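Local structure of Non-structural protein NS2 (Bluetongue virus, 1UTY) at residues T21-I26 and L77-H82; A65-D70 and W94-V99; T102-R107 and I119-G124. The protein binds single-stranded RNA, the chain described here being the RNA-binding domain of this viral non-structural protein. All blocks are in the same frame, centred on the assembly; numbering follows the deposited sequence.

Contact 1: T21-I26 and L77-H82; sequences TLCGAI and LMLTPH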
loop_
_atom_site.group_PDB
_atom_site.type_symbol
_atom_site.label_atom_id
_atom_site.label_comp_id
_atom_site.label_asym_id
_atom_site.label_seq_id
_atom_site.Cartn_x
_atom_site.Cartn_y
_atom_site.Cartn_z
ATOM N N THR A 21 20.395 -6.359 1.751
ATOM C CA THR A 21 19.676 -7.315 0.904
ATOM C C THR A 21 20.635 -7.937 -0.104
ATOM O O THR A 21 21.675 -7.347 -0.438
ATOM C CB THR A 21 18.488 -6.666 0.141
ATOM O OG1 THR A 21 18.985 -5.774 -0.865
ATOM C CG2 THR A 21 17.624 -5.795 1.048
ATOM N N LEU A 22 20.287 -9.122 -0.598
ATOM C CA LEU A 22 21.066 -9.736 -1.661
ATOM C C LEU A 22 21.337 -8.734 -2.796
ATOM O O LEU A 22 22.479 -8.598 -3.246
ATOM C CB LEU A 22 20.373 -10.985 -2.215
ATOM C CG LEU A 22 21.159 -11.600 -3.381
ATOM C CD1 LEU A 22 22.353 -12.371 -2.838
ATOM C CD2 LEU A 22 20.278 -12.483 -4.253
ATOM N N CYS A 23 20.278 -8.061 -3.240
ATOM C CA CYS A 23 20.331 -6.966 -4.211
ATOM C C CYS A 23 21.407 -5.939 -3.933
ATOM O O CYS A 23 22.160 -5.588 -4.833
ATOM C CB CYS A 23 18.991 -6.217 -4.223
ATOM S SG CYS A 23 17.677 -7.137 -5.017
ATOM N N GLY A 24 21.430 -5.429 -2.699
ATOM C CA GLY A 24 22.378 -4.410 -2.284
ATOM C C GLY A 24 23.799 -4.929 -2.246
ATOM O O GLY A 24 24.729 -4.234 -2.677
ATOM N N ALA A 25 23.963 -6.151 -1.731
ATOM C CA ALA A 25 25.278 -6.786 -1.625
ATOM C C ALA A 25 25.900 -6.909 -3.008
ATOM O O ALA A 25 27.051 -6.537 -3.217
ATOM C CB ALA A 25 25.170 -8.171 -0.945
ATOM N N ILE A 26 25.101 -7.408 -3.947
ATOM C CA ILE A 26 25.515 -7.655 -5.320
ATOM C C ILE A 26 25.828 -6.353 -6.055
ATOM O O ILE A 26 26.832 -6.254 -6.748
ATOM C CB ILE A 26 24.410 -8.471 -6.047
ATOM C CG1 ILE A 26 24.383 -9.926 -5.547
ATOM C CG2 ILE A 26 24.549 -8.397 -7.568
ATOM C CD1 ILE A 26 25.738 -10.639 -5.488
ATOM N N LEU A 77 7.500 -7.959 -3.750
ATOM C CA LEU A 77 8.891 -8.380 -3.700
ATOM C C LEU A 77 9.310 -8.808 -2.300
ATOM O O LEU A 77 9.046 -8.109 -1.305
ATOM C CB LEU A 77 9.813 -7.269 -4.187
ATOM C CG LEU A 77 9.566 -6.661 -5.561
ATOM C CD1 LEU A 77 8.814 -5.313 -5.408
ATOM C CD2 LEU A 77 10.892 -6.484 -6.286
ATOM N N MET A 78 9.952 -9.967 -2.239
ATOM C CA MET A 78 10.656 -10.391 -1.040
ATOM C C MET A 78 12.145 -10.147 -1.227
ATOM O O MET A 78 12.793 -10.799 -2.051
ATOM C CB MET A 78 10.400 -11.867 -0.764
ATOM C CG MET A 78 8.968 -12.208 -0.425
ATOM S SD MET A 78 8.350 -11.292 1.005
ATOM C CE MET A 78 6.809 -12.090 1.179
ATOM N N LEU A 79 12.687 -9.192 -0.482
ATOM C CA LEU A 79 14.129 -8.930 -0.541
ATOM C C LEU A 79 14.763 -9.402 0.738
ATOM O O LEU A 79 14.517 -8.816 1.804
ATOM C CB LEU A 79 14.422 -7.439 -0.771
ATOM C CG LEU A 79 13.657 -6.771 -1.921
ATOM C CD1 LEU A 79 14.014 -5.292 -2.005
ATOM C CD2 LEU A 79 13.895 -7.504 -3.293
ATOM N N THR A 80 15.551 -10.469 0.657
ATOM C CA THR A 80 16.227 -10.962 1.842
ATOM C C THR A 80 17.715 -10.727 1.710
ATOM O O THR A 80 18.162 -10.263 0.656
ATOM C CB THR A 80 15.913 -12.467 2.122
ATOM O OG1 THR A 80 16.582 -13.285 1.164
ATOM C CG2 THR A 80 14.422 -12.765 1.929
ATOM N N PRO A 81 18.480 -11.035 2.768
ATOM C CA PRO A 81 19.944 -11.015 2.681
ATOM C C PRO A 81 20.440 -12.099 1.734
ATOM O O PRO A 81 21.540 -11.984 1.200
ATOM C CB PRO A 81 20.405 -11.331 4.120
ATOM C CG PRO A 81 19.205 -11.171 4.992
ATOM C CD PRO A 81 18.012 -11.425 4.113
ATOM N N HIS A 82 19.639 -13.138 1.516
ATOM C CA HIS A 82 20.108 -14.277 0.722
ATOM C C HIS A 82 19.287 -14.569 -0.533
ATOM O O HIS A 82 19.477 -15.597 -1.151
ATOM C CB HIS A 82 20.164 -15.534 1.600
ATOM C CG HIS A 82 21.054 -15.395 2.797
ATOM N ND1 HIS A 82 22.404 -15.122 2.693
ATOM C CD2 HIS A 82 20.784 -15.474 4.122
ATOM C CE1 HIS A 82 22.928 -15.050 3.905
ATOM N NE2 HIS A 82 21.966 -15.258 4.789
#
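Thr21, with Leu22 and Cys23 after it, brings the start of helix 22-29 against Leu79-His82, and its CB already lies 3.6 Å from Thr80 O. From CB, the methyl CG2 lies anti to the carbonyl carbon and runs alongside Leu79, reaching Leu79 CB at 4.0 Å with both side chains pointing the same way. The hydroxyl takes the crowded position between the backbone N and the carbonyl carbon (chi1 70°), which turns OG1 back over the start of the helix, where it accepts from Gly24 N at 3.1 Å. Thr21 is therefore the N-cap of the helix, and the same OG1 is also hydrogen-bonded to the side chain of Asp16. The first helical amide is used across the contact instead: Leu22 N donates to Thr80 O at 2.7 Å, nearly straight at 170° and in the carbonyl plane. Two residues on from Thr21, Cys23 SG meets Leu79 CD2 at 4.2 Å, on the side where Val14 of strand 10-15 touches both residues. At Thr80, OG1 accepts from His82 N at 3.1 Å, an ST turn that leads the chain by Pro81, whose CB sits over the centre of one face of the His82 ring.

Contact 2: A65-D70 and W94-V99; sequences AYRIQD and WKFEGV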
loop_
_atom_site.group_PDB
_atom_site.type_symbol
_atom_site.label_atom_id
_atom_site.label_comp_id
_atom_site.label_asym_id
_atom_site.label_seq_id
_atom_site.Cartn_x
_atom_site.Cartn_y
_atom_site.Cartn_z
ATOM N N ALA A 65 9.466 -7.374 3.072
ATOM C CA ALA A 65 8.429 -7.575 2.084
ATOM C C ALA A 65 7.963 -6.207 1.594
ATOM O O ALA A 65 7.527 -5.383 2.387
ATOM C CB ALA A 65 7.274 -8.320 2.704
ATOM N N TYR A 66 8.073 -5.969 0.286
ATOM C CA TYR A 66 7.711 -4.686 -0.309
ATOM C C TYR A 66 6.713 -4.871 -1.456
ATOM O O TYR A 66 6.939 -5.652 -2.375
ATOM C CB TYR A 66 8.954 -3.963 -0.821
ATOM C CG TYR A 66 10.031 -3.751 0.218
ATOM C CD1 TYR A 66 9.978 -2.665 1.073
ATOM C CD2 TYR A 66 11.116 -4.629 0.334
ATOM C CE1 TYR A 66 10.953 -2.452 2.018
ATOM C CE2 TYR A 66 12.110 -4.419 1.271
ATOM C CZ TYR A 66 12.013 -3.322 2.112
ATOM O OH TYR A 66 12.958 -3.066 3.063
ATOM N N ARG A 67 5.605 -4.148 -1.380
ATOM C CA ARG A 67 4.587 -4.192 -2.420
ATOM C C ARG A 67 4.460 -2.824 -3.060
ATOM O O ARG A 67 3.981 -1.885 -2.430
ATOM C CB ARG A 67 3.247 -4.629 -1.829
ATOM C CG ARG A 67 2.090 -4.690 -2.817
ATOM C CD ARG A 67 0.920 -5.532 -2.310
ATOM N NE ARG A 67 1.020 -6.927 -2.763
ATOM C CZ ARG A 67 0.347 -7.960 -2.235
ATOM N NH1 ARG A 67 -0.481 -7.785 -1.191
ATOM N NH2 ARG A 67 0.500 -9.176 -2.756
ATOM N N ILE A 68 4.898 -2.702 -4.307
ATOM C CA ILE A 68 4.743 -1.437 -5.005
ATOM C C ILE A 68 3.323 -1.311 -5.525
ATOM O O ILE A 68 2.857 -2.182 -6.240
ATOM C CB ILE A 68 5.758 -1.296 -6.147
ATOM C CG1 ILE A 68 7.181 -1.226 -5.590
ATOM C CG2 ILE A 68 5.435 -0.057 -6.988
ATOM C CD1 ILE A 68 8.267 -1.640 -6.588
ATOM N N GLN A 69 2.639 -0.224 -5.159
ATOM C CA GLN A 69 1.254 -0.040 -5.594
ATOM C C GLN A 69 1.024 1.124 -6.547
ATOM O O GLN A 69 0.978 2.306 -6.169
ATOM C CB GLN A 69 0.292 -0.016 -4.415
ATOM C CG GLN A 69 -0.544 -1.271 -4.369
ATOM C CD GLN A 69 -0.425 -1.991 -3.058
ATOM O OE1 GLN A 69 0.480 -1.707 -2.276
ATOM N NE2 GLN A 69 -1.345 -2.921 -2.798
ATOM N N ASP A 70 0.864 0.740 -7.801
ATOM C CA ASP A 70 0.781 1.674 -8.892
ATOM C C ASP A 70 -0.549 1.472 -9.613
ATOM O O ASP A 70 -0.593 1.045 -10.769
ATOM C CB ASP A 70 1.975 1.456 -9.824
ATOM C CG ASP A 70 2.093 2.525 -10.867
ATOM O OD1 ASP A 70 1.339 3.529 -10.776
ATOM O OD2 ASP A 70 2.907 2.433 -11.822
ATOM N N TRP A 94 1.236 -13.856 2.097
ATOM C CA TRP A 94 2.203 -13.057 2.857
ATOM C C TRP A 94 1.795 -11.600 3.020
ATOM O O TRP A 94 1.079 -11.062 2.183
ATOM C CB TRP A 94 3.590 -13.083 2.200
ATOM C CG TRP A 94 4.077 -14.393 1.689
ATOM C CD1 TRP A 94 4.291 -14.718 0.378
ATOM C CD2 TRP A 94 4.443 -15.562 2.452
ATOM N NE1 TRP A 94 4.751 -16.009 0.276
ATOM C CE2 TRP A 94 4.856 -16.556 1.525
ATOM C CE3 TRP A 94 4.449 -15.880 3.822
ATOM C CZ2 TRP A 94 5.286 -17.841 1.918
ATOM C CZ3 TRP A 94 4.876 -17.172 4.225
ATOM C CH2 TRP A 94 5.280 -18.134 3.265
ATOM N N LYS A 95 2.278 -10.976 4.099
ATOM C CA LYS A 95 2.142 -9.540 4.350
ATOM C C LYS A 95 3.224 -8.792 3.554
ATOM O O LYS A 95 4.326 -9.316 3.358
ATOM C CB LYS A 95 2.416 -9.211 5.837
ATOM C CG LYS A 95 1.405 -9.686 6.866
ATOM C CD LYS A 95 1.613 -8.999 8.249
ATOM C CE LYS A 95 1.576 -10.035 9.385
ATOM N NZ LYS A 95 0.773 -9.661 10.620
ATOM N N PHE A 96 2.922 -7.547 3.174
ATOM C CA PHE A 96 3.898 -6.648 2.570
ATOM C C PHE A 96 3.761 -5.248 3.120
ATOM O O PHE A 96 2.678 -4.830 3.516
ATOM C CB PHE A 96 3.681 -6.561 1.060
ATOM C CG PHE A 96 3.805 -7.860 0.379
ATOM C CD1 PHE A 96 2.717 -8.726 0.317
ATOM C CD2 PHE A 96 5.013 -8.241 -0.163
ATOM C CE1 PHE A 96 2.849 -9.955 -0.285
ATOM C CE2 PHE A 96 5.156 -9.446 -0.752
ATOM C CZ PHE A 96 4.083 -10.324 -0.820
ATOM N N GLU A 97 4.861 -4.510 3.095
ATOM C CA GLU A 97 4.787 -3.070 3.229
ATOM C C GLU A 97 4.276 -2.471 1.913
ATOM O O GLU A 97 4.957 -2.539 0.889
ATOM C CB GLU A 97 6.154 -2.501 3.571
ATOM C CG GLU A 97 6.143 -0.990 3.716
ATOM C CD GLU A 97 7.506 -0.409 3.994
ATOM O OE1 GLU A 97 8.427 -1.160 4.395
ATOM O OE2 GLU A 97 7.658 0.816 3.813
ATOM N N GLY A 98 3.073 -1.898 1.950
ATOM C CA GLY A 98 2.534 -1.128 0.842
ATOM C C GLY A 98 3.375 0.108 0.562
ATOM O O GLY A 98 3.406 1.052 1.324
ATOM N N VAL A 99 4.090 0.079 -0.547
ATOM C CA VAL A 99 4.965 1.172 -0.915
ATOM C C VAL A 99 4.228 1.968 -1.981
ATOM O O VAL A 99 3.669 1.388 -2.931
ATOM C CB VAL A 99 6.310 0.634 -1.471
ATOM C CG1 VAL A 99 7.212 1.768 -1.923
ATOM C CG2 VAL A 99 7.015 -0.240 -0.428
HETATM O O HOH W 1 8.851 -3.855 4.599
HETATM O O HOH W 2 -0.966 -9.566 1.213
#
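Arg67 and Phe96 make the most intimate side-chain contact between segments 65-70 and 94-99. Phe96 CD1 and CE1 lie over one face of the guanidinium, with Arg67 NH2 3.5 Å from Phe96 CE1, and the two planes are turned 35° from each other. Nearer the backbone, Arg67 CB packs on Phe96 CB at 3.5 Å. CG of Arg67 is anti to the backbone N (chi1 179°), and the bend at chi3 (-93°) brings the guanidinium across to the ring. At the other side of the ring, Phe96 CD2 meets Ala65 CB at 3.7 Å.

These side chains are held by a parallel pairing of neighbouring strands in the mixed sheet, Tyr66 with Glu97, Arg67 with Gly98 and Ile68 with Val99. Four backbone bonds alternate along it: Glu97 N to Ala65 O, Arg67 N to Glu97 O, Val99 N to Arg67 O at 2.7 Å, and Gln69 N to Val99 O.

On the face carrying Tyr66, Ile68 and Val99, Tyr66 CD1 meets Val99 CG2 at 4.1 Å, the methyl lying at the ring edge. Glu97 runs beside the same ring, its OE1 3.7 Å from Tyr66 CE1.

Further out, Arg67 NE is hydrogen-bonded to Ser76 OG and Glu92 forms a salt bridge with NH2, so the guanidinium is fixed from beyond the ring. The Glu97 carboxylate is taken up by the backbone amides of Met125 and Gly126, and a water lies within hydrogen-bonding distance of both Glu97 OE1 (2.7 Å) and Ala65 O.

Contact 3: T102-R107 and I119-G124; sequences TPMATR and IKYCKG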
loop_
_atom_site.group_PDB
_atom_site.type_symbol
_atom_site.label_atom_id
_atom_site.label_comp_id
_atom_site.label_asym_id
_atom_site.label_seq_id
_atom_site.Cartn_x
_atom_site.Cartn_y
_atom_site.Cartn_z
ATOM N N THR A 102 5.689 7.665 -6.437
ATOM C CA THR A 102 5.646 9.080 -6.777
ATOM C C THR A 102 6.402 9.230 -8.085
ATOM O O THR A 102 7.597 9.015 -8.120
ATOM C CB THR A 102 6.292 9.950 -5.674
ATOM O OG1 THR A 102 5.726 9.626 -4.397
ATOM C CG2 THR A 102 5.923 11.414 -5.873
ATOM N N PRO A 103 5.704 9.543 -9.168
ATOM C CA PRO A 103 6.357 9.720 -10.467
ATOM C C PRO A 103 7.372 10.869 -10.455
ATOM O O PRO A 103 7.213 11.835 -9.721
ATOM C CB PRO A 103 5.187 10.027 -11.411
ATOM C CG PRO A 103 4.061 10.447 -10.534
ATOM C CD PRO A 103 4.241 9.719 -9.244
ATOM N N MET A 104 8.421 10.742 -11.254
ATOM C CA MET A 104 9.453 11.767 -11.338
ATOM C C MET A 104 9.731 12.035 -12.789
ATOM O O MET A 104 9.891 11.101 -13.572
ATOM C CB MET A 104 10.762 11.294 -10.692
ATOM C CG MET A 104 10.688 11.071 -9.199
ATOM S SD MET A 104 12.297 10.750 -8.483
ATOM C CE MET A 104 12.823 9.269 -9.411
ATOM N N ALA A 105 9.774 13.311 -13.143
ATOM C CA ALA A 105 10.258 13.721 -14.445
ATOM C C ALA A 105 11.785 13.796 -14.357
ATOM O O ALA A 105 12.339 14.551 -13.555
ATOM C CB ALA A 105 9.655 15.068 -14.838
ATOM N N THR A 106 12.464 12.982 -15.156
ATOM C CA THR A 106 13.917 12.924 -15.116
ATOM C C THR A 106 14.513 12.914 -16.508
ATOM O O THR A 106 13.793 12.967 -17.508
ATOM C CB THR A 106 14.422 11.665 -14.353
ATOM O OG1 THR A 106 14.341 10.512 -15.204
ATOM C CG2 THR A 106 13.535 11.311 -13.191
ATOM N N ARG A 107 15.845 12.854 -16.539
ATOM C CA ARG A 107 16.607 12.435 -17.704
ATOM C C ARG A 107 17.520 11.283 -17.309
ATOM O O ARG A 107 18.167 11.327 -16.260
ATOM C CB ARG A 107 17.446 13.582 -18.241
ATOM C CG ARG A 107 16.786 14.355 -19.348
ATOM C CD ARG A 107 17.509 15.626 -19.688
ATOM N NE ARG A 107 18.613 15.392 -20.614
ATOM C CZ ARG A 107 18.473 15.208 -21.926
ATOM N NH1 ARG A 107 17.264 15.202 -22.479
ATOM N NH2 ARG A 107 19.547 15.024 -22.690
ATOM N N ILE A 119 10.193 8.192 -14.261
ATOM C CA ILE A 119 10.615 7.152 -13.338
ATOM C C ILE A 119 9.660 7.162 -12.159
ATOM O O ILE A 119 9.203 8.210 -11.735
ATOM C CB ILE A 119 12.054 7.384 -12.851
ATOM C CG1 ILE A 119 12.987 7.719 -14.020
ATOM C CG2 ILE A 119 12.576 6.165 -12.096
ATOM C CD1 ILE A 119 13.526 6.534 -14.791
ATOM N N LYS A 120 9.362 5.992 -11.621
ATOM C CA LYS A 120 8.465 5.921 -10.484
ATOM C C LYS A 120 9.292 5.702 -9.235
ATOM O O LYS A 120 9.950 4.664 -9.101
ATOM C CB LYS A 120 7.403 4.833 -10.698
ATOM C CG LYS A 120 6.936 4.768 -12.143
ATOM C CD LYS A 120 5.465 4.507 -12.297
ATOM C CE LYS A 120 5.225 3.786 -13.623
ATOM N NZ LYS A 120 3.798 3.878 -14.036
ATOM N N TYR A 121 9.300 6.707 -8.355
ATOM C CA TYR A 121 10.058 6.640 -7.107
ATOM C C TYR A 121 9.257 6.011 -5.965
ATOM O O TYR A 121 8.134 6.441 -5.665
ATOM C CB TYR A 121 10.584 8.018 -6.682
ATOM C CG TYR A 121 11.463 7.935 -5.451
ATOM C CD1 TYR A 121 12.717 7.303 -5.502
ATOM C CD2 TYR A 121 11.030 8.427 -4.231
ATOM C CE1 TYR A 121 13.514 7.195 -4.367
ATOM C CE2 TYR A 121 11.821 8.325 -3.092
ATOM C CZ TYR A 121 13.059 7.715 -3.165
ATOM O OH TYR A 121 13.836 7.614 -2.028
ATOM N N CYS A 122 9.856 5.016 -5.319
ATOM C CA CYS A 122 9.189 4.224 -4.288
ATOM C C CYS A 122 10.126 4.065 -3.104
ATOM O O CYS A 122 11.237 3.538 -3.249
ATOM C CB CYS A 122 8.819 2.839 -4.819
ATOM S SG CYS A 122 8.005 2.838 -6.418
ATOM N N LYS A 123 9.684 4.540 -1.945
ATOM C CA LYS A 123 10.488 4.467 -0.743
ATOM C C LYS A 123 9.827 3.534 0.259
ATOM O O LYS A 123 8.700 3.770 0.700
ATOM C CB LYS A 123 10.733 5.869 -0.136
ATOM C CG LYS A 123 11.551 5.843 1.171
ATOM C CD LYS A 123 12.420 7.081 1.355
ATOM C CE LYS A 123 13.134 7.101 2.727
ATOM N NZ LYS A 123 13.762 5.777 3.112
ATOM N N GLY A 124 10.533 2.468 0.601
ATOM C CA GLY A 124 10.060 1.498 1.570
ATOM C C GLY A 124 10.804 1.717 2.869
ATOM O O GLY A 124 11.948 2.138 2.859
HETATM O O HOH W 3 7.489 7.754 -3.102
#
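Met104, Ile119 and Tyr121 share the face of the sheet that also carries Thr102, and Met104 crosses both of the others obliquely. CG of Met104 is anti to the carbonyl carbon, chi2 is extended, and the turn at chi3 (-59°) folds the methyl back toward the opposite strand. Its CE consequently lies 3.7 Å from Tyr121 CB and 4.0 Å from Ile119 CB, while SD meets Tyr121 CB at 3.7 Å. The sulfur is 5.1 Å from the centroid of the Tyr121 ring and 47° off its normal, an oblique Met-aromatic contact. The ring itself leads away from segment 102-107, with CG anti to the backbone N (chi1 -175°), and its hydroxyl bonds to Asn59. Thr106 meets Ile119 at about a right angle, its OG1 3.3 Å from Ile119 CG1.

Beneath the side chains lies the antiparallel hairpin of strands 97-110 and 113-123. Thr102 with Tyr121 and Met104 with Ile119 are hydrogen-bonded pairs, each joined by two backbone bonds, and Pro103 with Lys120 is the non-hydrogen-bonded pair between them. Having no N-H to give, Pro103 fits that position. A water hydrogen-bonded to Thr102 OG1 donates to Tyr121 O at 3.0 Å, so that carbonyl accepts from both the water and Thr102 N.

In the second subunit, Leu144 packs on Met104 and Phe136 on Thr102. Apolar packing around Met104 is thus combined with weak polar contacts and a ladder at Arg107 that carries the sheet into that subunit, consistent with a role of this hairpin in dimer assembly.

In the fold
From the N terminus, helix 22-29 comes first, and contact 1 closes a long excursion by bringing its start to segment 77-82. Contact 2 opens within that excursion, at 65-70, and closes beyond it, at 94-99, so the two cross; strands 64-70 and 73-79 are adjacent, and Leu77 N is probably hydrogen-bonded to Tyr66 O. Contact 3 follows in series, closing the short hairpin between 102-107 and 119-124. It shares strand 97-110 with contact 2, and the Asp70-Lys120 salt bridge also joins them. All three reach one mixed sheet; contacts 1 and 3 do not touch, their nearest atoms being about 8 Å apart.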